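Local coordinates for ABC transporter substrate-binding protein (Bradyrhizobium japonicum, PDB 4I1D), which probably serves as the periplasmic solute-binding component of an ABC transporter, perhaps for polyamines, and holds D-malate in the crystal, at residues V60-T64 with G65-R69; E174-K177 with P178-V182. All coordinates share one frame; numbering follows the deposited sequence.

Interaction 1: V60-T64 with G65-R69; sequences VDTPT and GYCLR
A strand-to-helix junction, in which Y66 and C67 fold back onto T62 and P63, carries the chain from strand 59-63 straight into helix 64-72 of this periplasmic binding protein fold. The N-to-C directions of the short strand and helix segments differ by 106°, so the chain turns sharply at T64. The carbonyl of P63 starts the helix: P63 O accepts Y66 N at 3.0 Å, with the donor above the carbonyl plane. One residue on, T64 O takes weak bonds from C67 N at 3.0 Å and from L68 N at 3.3 Å. The Y66 ring, set by a chi1 of -61° that places CG beside its own backbone N, lies against the proline, CD2 standing 3.9 Å from P63 CB. At the ring's edge and in its plane, T62 OG1 approaches Y66 CD2 to 3.6 Å, while its polar partner is the indole NE1 of W43. The other branch of the same threonine, CG2, meets C67 SG at 3.5 Å. Replacing the tyrosine with an alanine here would probably uncover the P63 ring and the edge contact of T62, and cost W43 the ring it meets. The T64 hydroxyl is hydrogen-bonded to S230 and S232. Strand 219-235, the antiparallel neighbour of strand 59-63, thus grips the corner through these serines and packs on C67 through S232 and C234, while Y303 of helix 303-306 touches T64 and L68.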
ATOM      1  N   VAL A  60      29.289 -23.847  11.077  1.00 41.00           N
ATOM      2  CA  VAL A  60      28.252 -23.084  11.749  1.00 51.42           C
ATOM      3  C   VAL A  60      27.770 -23.796  13.007  1.00 51.82           C
ATOM      4  O   VAL A  60      27.521 -25.000  13.001  1.00 52.56           O
ATOM      5  CB  VAL A  60      27.058 -22.836  10.813  1.00 51.58           C
ATOM      6  CG1 VAL A  60      25.910 -22.202  11.570  1.00 51.71           C
ATOM      7  CG2 VAL A  60      27.498 -21.945   9.653  1.00 53.86           C
ATOM      8  N   ASP A  61      27.672 -23.036  14.088  1.00 50.88           N
ATOM      9  CA  ASP A  61      27.125 -23.511  15.347  1.00 50.11           C
ATOM     10  C   ASP A  61      25.690 -23.003  15.445  1.00 47.18           C
ATOM     11  O   ASP A  61      25.467 -21.797  15.497  1.00 49.05           O
ATOM     12  CB  ASP A  61      27.949 -22.951  16.501  1.00 52.34           C
ATOM     13  CG  ASP A  61      27.259 -23.100  17.836  1.00 57.04           C
ATOM     14  OD1 ASP A  61      26.661 -24.174  18.067  1.00 56.64           O
ATOM     15  OD2 ASP A  61      27.316 -22.147  18.649  1.00 57.03           O
ATOM     16  N   THR A  62      24.718 -23.913  15.467  1.00 49.13           N
ATOM     17  CA  THR A  62      23.316 -23.509  15.389  1.00 52.49           C
ATOM     18  C   THR A  62      22.381 -24.475  16.136  1.00 45.69           C
ATOM     19  O   THR A  62      22.725 -25.645  16.326  1.00 49.69           O
ATOM     20  CB  THR A  62      22.903 -23.402  13.901  1.00 58.98           C
ATOM     21  OG1 THR A  62      21.644 -22.728  13.779  1.00 62.80           O
ATOM     22  CG2 THR A  62      22.807 -24.790  13.278  1.00 57.81           C
ATOM     23  N   PRO A  63      21.197 -23.992  16.571  1.00 44.25           N
ATOM     24  CA  PRO A  63      20.238 -24.921  17.177  1.00 51.27           C
ATOM     25  C   PRO A  63      20.063 -26.182  16.341  1.00 55.65           C
ATOM     26  O   PRO A  63      19.913 -26.141  15.125  1.00 59.19           O
ATOM     27  CB  PRO A  63      18.942 -24.102  17.223  1.00 50.67           C
ATOM     28  CG  PRO A  63      19.446 -22.704  17.457  1.00 51.62           C
ATOM     29  CD  PRO A  63      20.700 -22.603  16.607  1.00 47.63           C
ATOM     30  N   THR A  64      20.089 -27.306  17.033  1.00 50.34           N
ATOM     31  CA  THR A  64      20.212 -28.615  16.423  1.00 54.49           C
ATOM     32  C   THR A  64      19.119 -28.902  15.384  1.00 55.55           C
ATOM     33  O   THR A  64      19.366 -29.560  14.375  1.00 52.27           O
ATOM     34  CB  THR A  64      20.230 -29.676  17.538  1.00 54.62           C
ATOM     35  OG1 THR A  64      21.322 -29.390  18.419  1.00 49.83           O
ATOM     36  CG2 THR A  64      20.386 -31.064  16.983  1.00 50.82           C
ATOM     37  N   GLY A  65      17.921 -28.384  15.618  1.00 52.83           N
ATOM     38  CA  GLY A  65      16.808 -28.630  14.714  1.00 59.24           C
ATOM     39  C   GLY A  65      17.034 -28.081  13.318  1.00 58.54           C
ATOM     40  O   GLY A  65      16.552 -28.650  12.339  1.00 61.25           O
ATOM     41  N   TYR A  66      17.769 -26.974  13.224  1.00 57.98           N
ATOM     42  CA  TYR A  66      18.083 -26.369  11.932  1.00 62.35           C
ATOM     43  C   TYR A  66      19.079 -27.216  11.159  1.00 62.26           C
ATOM     44  O   TYR A  66      19.091 -27.211   9.928  1.00 63.55           O
ATOM     45  CB  TYR A  66      18.629 -24.947  12.105  1.00 61.59           C
ATOM     46  CG  TYR A  66      17.657 -23.995  12.764  1.00 74.96           C
ATOM     47  CD1 TYR A  66      16.292 -24.137  12.583  1.00 89.09           C
ATOM     48  CD2 TYR A  66      18.104 -22.966  13.579  1.00 82.22           C
ATOM     49  CE1 TYR A  66      15.399 -23.278  13.191  1.00103.31           C
ATOM     50  CE2 TYR A  66      17.218 -22.101  14.191  1.00 92.66           C
ATOM     51  CZ  TYR A  66      15.866 -22.261  13.994  1.00106.35           C
ATOM     52  OH  TYR A  66      14.971 -21.404  14.604  1.00118.74           O
ATOM     53  N   CYS A  67      19.922 -27.942  11.884  1.00 58.58           N
ATOM     54  CA  CYS A  67      20.843 -28.869  11.242  1.00 56.58           C
ATOM     55  C   CYS A  67      20.074 -29.968  10.554  1.00 54.68           C
ATOM     56  O   CYS A  67      20.428 -30.372   9.452  1.00 60.86           O
ATOM     57  CB  CYS A  67      21.820 -29.467  12.252  1.00 58.46           C
ATOM     58  SG  CYS A  67      22.884 -28.228  13.000  1.00 60.39           S
ATOM     59  N   LEU A  68      19.011 -30.446  11.200  1.00 60.29           N
ATOM     60  CA  LEU A  68      18.181 -31.494  10.613  1.00 58.25           C
ATOM     61  C   LEU A  68      17.489 -30.976   9.356  1.00 65.62           C
ATOM     62  O   LEU A  68      17.511 -31.631   8.310  1.00 65.22           O
ATOM     63  CB  LEU A  68      17.143 -32.023  11.617  1.00 54.96           C
ATOM     64  CG  LEU A  68      17.629 -32.367  13.034  1.00 53.26           C
ATOM     65  CD1 LEU A  68      16.492 -32.941  13.883  1.00 47.73           C
ATOM     66  CD2 LEU A  68      18.788 -33.337  12.994  1.00 56.62           C
ATOM     67  N   ARG A  69      16.876 -29.799   9.464  1.00 72.34           N
ATOM     68  CA  ARG A  69      16.197 -29.177   8.327  1.00 77.67           C
ATOM     69  C   ARG A  69      17.182 -28.932   7.192  1.00 67.18           C
ATOM     70  O   ARG A  69      16.956 -29.347   6.055  1.00 61.20           O
ATOM     71  CB  ARG A  69      15.545 -27.851   8.739  1.00 89.83           C
ATOM     72  CG  ARG A  69      14.054 -27.936   9.040  1.00100.06           C
ATOM     73  CD  ARG A  69      13.388 -26.551   9.050  1.00108.42           C
ATOM     74  NE  ARG A  69      13.522 -25.859  10.335  1.00110.61           N
ATOM     75  CZ  ARG A  69      12.588 -25.841  11.287  1.00116.25           C
ATOM     76  NH1 ARG A  69      12.807 -25.184  12.419  1.00112.51           N
ATOM     77  NH2 ARG A  69      11.431 -26.478  11.111  1.00117.62           N
TER

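Interaction 2: E174-K177 with P178-V182. With SO4 (sulfate ion), chain E.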
ATOM      1  N   GLU A 174      -3.417 -18.409  25.038  1.00 52.68           N
ATOM      2  CA  GLU A 174      -4.446 -17.388  24.909  1.00 58.16           C
ATOM      3  C   GLU A 174      -4.917 -16.966  26.289  1.00 56.89           C
ATOM      4  O   GLU A 174      -5.133 -15.786  26.543  1.00 58.97           O
ATOM      5  CB  GLU A 174      -5.632 -17.904  24.087  1.00 64.42           C
ATOM      6  CG  GLU A 174      -5.642 -17.392  22.654  1.00 85.04           C
ATOM      7  CD  GLU A 174      -5.726 -15.869  22.575  1.00 89.82           C
ATOM      8  OE1 GLU A 174      -6.295 -15.244  23.497  1.00 81.88           O
ATOM      9  OE2 GLU A 174      -5.222 -15.296  21.588  1.00 94.58           O
ATOM     10  N   GLU A 175      -5.056 -17.936  27.186  1.00 53.98           N
ATOM     11  CA  GLU A 175      -5.477 -17.653  28.550  1.00 52.24           C
ATOM     12  C   GLU A 175      -4.520 -16.689  29.282  1.00 53.65           C
ATOM     13  O   GLU A 175      -4.967 -15.794  29.993  1.00 55.30           O
ATOM     14  CB  GLU A 175      -5.659 -18.955  29.341  1.00 58.36           C
ATOM     15  CG  GLU A 175      -5.856 -18.742  30.842  1.00 77.94           C
ATOM     16  CD  GLU A 175      -5.869 -20.036  31.651  1.00 85.62           C
ATOM     17  OE1 GLU A 175      -5.741 -21.132  31.054  1.00 77.30           O
ATOM     18  OE2 GLU A 175      -6.009 -19.947  32.893  1.00 91.31           O
ATOM     19  N   ILE A 176      -3.215 -16.849  29.090  1.00 46.88           N
ATOM     20  CA  ILE A 176      -2.237 -16.097  29.884  1.00 46.47           C
ATOM     21  C   ILE A 176      -1.949 -14.729  29.266  1.00 47.11           C
ATOM     22  O   ILE A 176      -1.500 -13.801  29.943  1.00 46.24           O
ATOM     23  CB  ILE A 176      -0.895 -16.872  30.008  1.00 48.99           C
ATOM     24  CG1 ILE A 176      -0.065 -16.384  31.204  1.00 46.20           C
ATOM     25  CG2 ILE A 176      -0.064 -16.712  28.729  1.00 47.98           C
ATOM     26  CD1 ILE A 176      -0.850 -16.203  32.496  1.00 49.72           C
ATOM     27  N   LYS A 177      -2.216 -14.621  27.971  1.00 46.78           N
ATOM     28  CA  LYS A 177      -1.809 -13.473  27.160  1.00 46.60           C
ATOM     29  C   LYS A 177      -2.075 -12.081  27.791  1.00 53.64           C
ATOM     30  O   LYS A 177      -1.212 -11.199  27.743  1.00 52.71           O
ATOM     31  CB  LYS A 177      -2.470 -13.585  25.785  1.00 47.34           C
ATOM     32  CG  LYS A 177      -1.841 -12.768  24.694  1.00 49.24           C
ATOM     33  CD  LYS A 177      -2.539 -13.061  23.384  1.00 56.56           C
ATOM     34  CE  LYS A 177      -1.674 -12.660  22.194  1.00 61.67           C
ATOM     35  NZ  LYS A 177      -2.398 -12.878  20.915  1.00 68.45           N
ATOM     36  N   PRO A 178      -3.264 -11.878  28.383  1.00 43.86           N
ATOM     37  CA  PRO A 178      -3.548 -10.560  28.979  1.00 48.38           C
ATOM     38  C   PRO A 178      -2.654 -10.263  30.182  1.00 55.05           C
ATOM     39  O   PRO A 178      -2.554  -9.105  30.617  1.00 47.51           O
ATOM     40  CB  PRO A 178      -5.016 -10.680  29.431  1.00 50.17           C
ATOM     41  CG  PRO A 178      -5.594 -11.757  28.576  1.00 48.69           C
ATOM     42  CD  PRO A 178      -4.458 -12.745  28.364  1.00 44.60           C
ATOM     43  N   HIS A 179      -2.002 -11.301  30.705  1.00 45.38           N
ATOM     44  CA  HIS A 179      -1.175 -11.152  31.892  1.00 47.60           C
ATOM     45  C   HIS A 179       0.303 -11.067  31.540  1.00 53.83           C
ATOM     46  O   HIS A 179       1.156 -10.953  32.420  1.00 47.34           O
ATOM     47  CB  HIS A 179      -1.445 -12.291  32.866  1.00 53.46           C
ATOM     48  CG  HIS A 179      -2.866 -12.342  33.334  1.00 50.59           C
ATOM     49  ND1 HIS A 179      -3.365 -11.474  34.278  1.00 55.45           N
ATOM     50  CD2 HIS A 179      -3.903 -13.131  32.959  1.00 56.08           C
ATOM     51  CE1 HIS A 179      -4.645 -11.743  34.489  1.00 63.15           C
ATOM     52  NE2 HIS A 179      -4.996 -12.743  33.700  1.00 61.07           N
ATOM     53  N   ILE A 180       0.600 -11.109  30.244  1.00 46.02           N
ATOM     54  CA  ILE A 180       1.969 -10.956  29.803  1.00 46.54           C
ATOM     55  C   ILE A 180       2.257  -9.469  29.609  1.00 57.44           C
ATOM     56  O   ILE A 180       1.602  -8.780  28.820  1.00 54.68           O
ATOM     57  CB  ILE A 180       2.249 -11.740  28.520  1.00 41.71           C
ATOM     58  CG1 ILE A 180       2.023 -13.239  28.760  1.00 40.42           C
ATOM     59  CG2 ILE A 180       3.656 -11.460  28.028  1.00 43.25           C
ATOM     60  CD1 ILE A 180       2.690 -13.788  30.012  1.00 42.12           C
ATOM     61  N   THR A 181       3.235  -8.988  30.367  1.00 52.97           N
ATOM     62  CA  THR A 181       3.640  -7.597  30.341  1.00 46.89           C
ATOM     63  C   THR A 181       4.399  -7.303  29.055  1.00 50.50           C
ATOM     64  O   THR A 181       4.166  -6.285  28.399  1.00 49.24           O
ATOM     65  CB  THR A 181       4.544  -7.317  31.535  1.00 49.11           C
ATOM     66  OG1 THR A 181       3.856  -7.700  32.734  1.00 49.44           O
ATOM     67  CG2 THR A 181       4.931  -5.851  31.591  1.00 48.60           C
ATOM     68  N   VAL A 182       5.308  -8.211  28.703  1.00 51.36           N
ATOM     69  CA  VAL A 182       6.144  -8.066  27.519  1.00 48.88           C
ATOM     70  C   VAL A 182       6.432  -9.419  26.880  1.00 47.84           C
ATOM     71  O   VAL A 182       6.753 -10.380  27.570  1.00 44.65           O
ATOM     72  CB  VAL A 182       7.523  -7.449  27.866  1.00 50.79           C
ATOM     73  CG1 VAL A 182       8.415  -7.440  26.636  1.00 45.49           C
ATOM     74  CG2 VAL A 182       7.367  -6.054  28.422  1.00 57.04           C
TER
HETATM   75  S   SO4 E 401       0.324  -6.268  33.106  0.99111.82           S
HETATM   76  O1  SO4 E 401       1.689  -5.822  32.824  0.99103.72           O
HETATM   77  O2  SO4 E 401      -0.310  -6.754  31.879  0.99102.12           O
HETATM   78  O3  SO4 E 401       0.338  -7.352  34.093  0.99110.66           O
HETATM   79  O4  SO4 E 401      -0.421  -5.131  33.644  0.99110.81           O
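The C-terminal end of helix 166-176 tightens here into a short 3-10 turn at K177-H179, before the chain runs on to strand 182-184. Two successive i to i+3 backbone bonds build the turn: H179 N reaches I176 O at 2.7 Å with an N-H...O angle of 152°, and I180 N reaches K177 O at 3.1 Å, here from well above the carbonyl plane. P178, which has no amide hydrogen to give, sits in the turn with its CD 3.5 Å from E175 O and 3.6 Å from E174 O, the i-4 carbonyl that an amide N-H would reach in a continuing helix. The ring is also pressed closely on the preceding side chain, K177 CB lying 3.4 Å from P178 CD. I176 and I180 cross at about a right angle, I176 CG1 meeting I180 CD1 at 4.0 Å; the I176 CD1 methyl also reaches H179 CB. The carbonyl oxygens of E175 and I176 lie at the edge of the H179 ring, near its plane. I176 and H179 both rest on V130, and I180 on strand 137-140. With CG anti to the backbone N (chi1 -161°) and the chain extended beyond it, K177 forms a salt bridge with D167 of the second subunit and a hydrogen bond to F321 O; a long salt bridge also joins its NZ to E174 OE2, 3.8 Å. Beyond the turn, T181 OG1 donates to O1 of a sulfate, probably from the crystallisation liquor, at 2.9 Å. A helix C-terminus passing through a proline-containing 3-10 turn into a parallel strand is a helix-to-strand connection of the alpha/beta kind, which in this protein also faces a subunit interface.

In the fold
Interaction 1 closes before interaction 2 opens along the chain, and the two lie apart, with centres about 30 Å from each other and nearest atoms about 19 Å. They are opposite kinds of connection: residues 60-69 lead from a strand into a helix, residues 174-182 from a helix into a strand. Strands 59-63 and 182-184 belong to the same mixed sheet, linked through 219-235, 100-112, 201-205 and 137-140. Both contacts lie away from the malate site. Interaction 1 is nearer the centre of the chain and meets no other subunit, whereas interaction 2 is more peripheral and touches the second subunit, so interaction 2 lies at a subunit interface and interaction 1 does not.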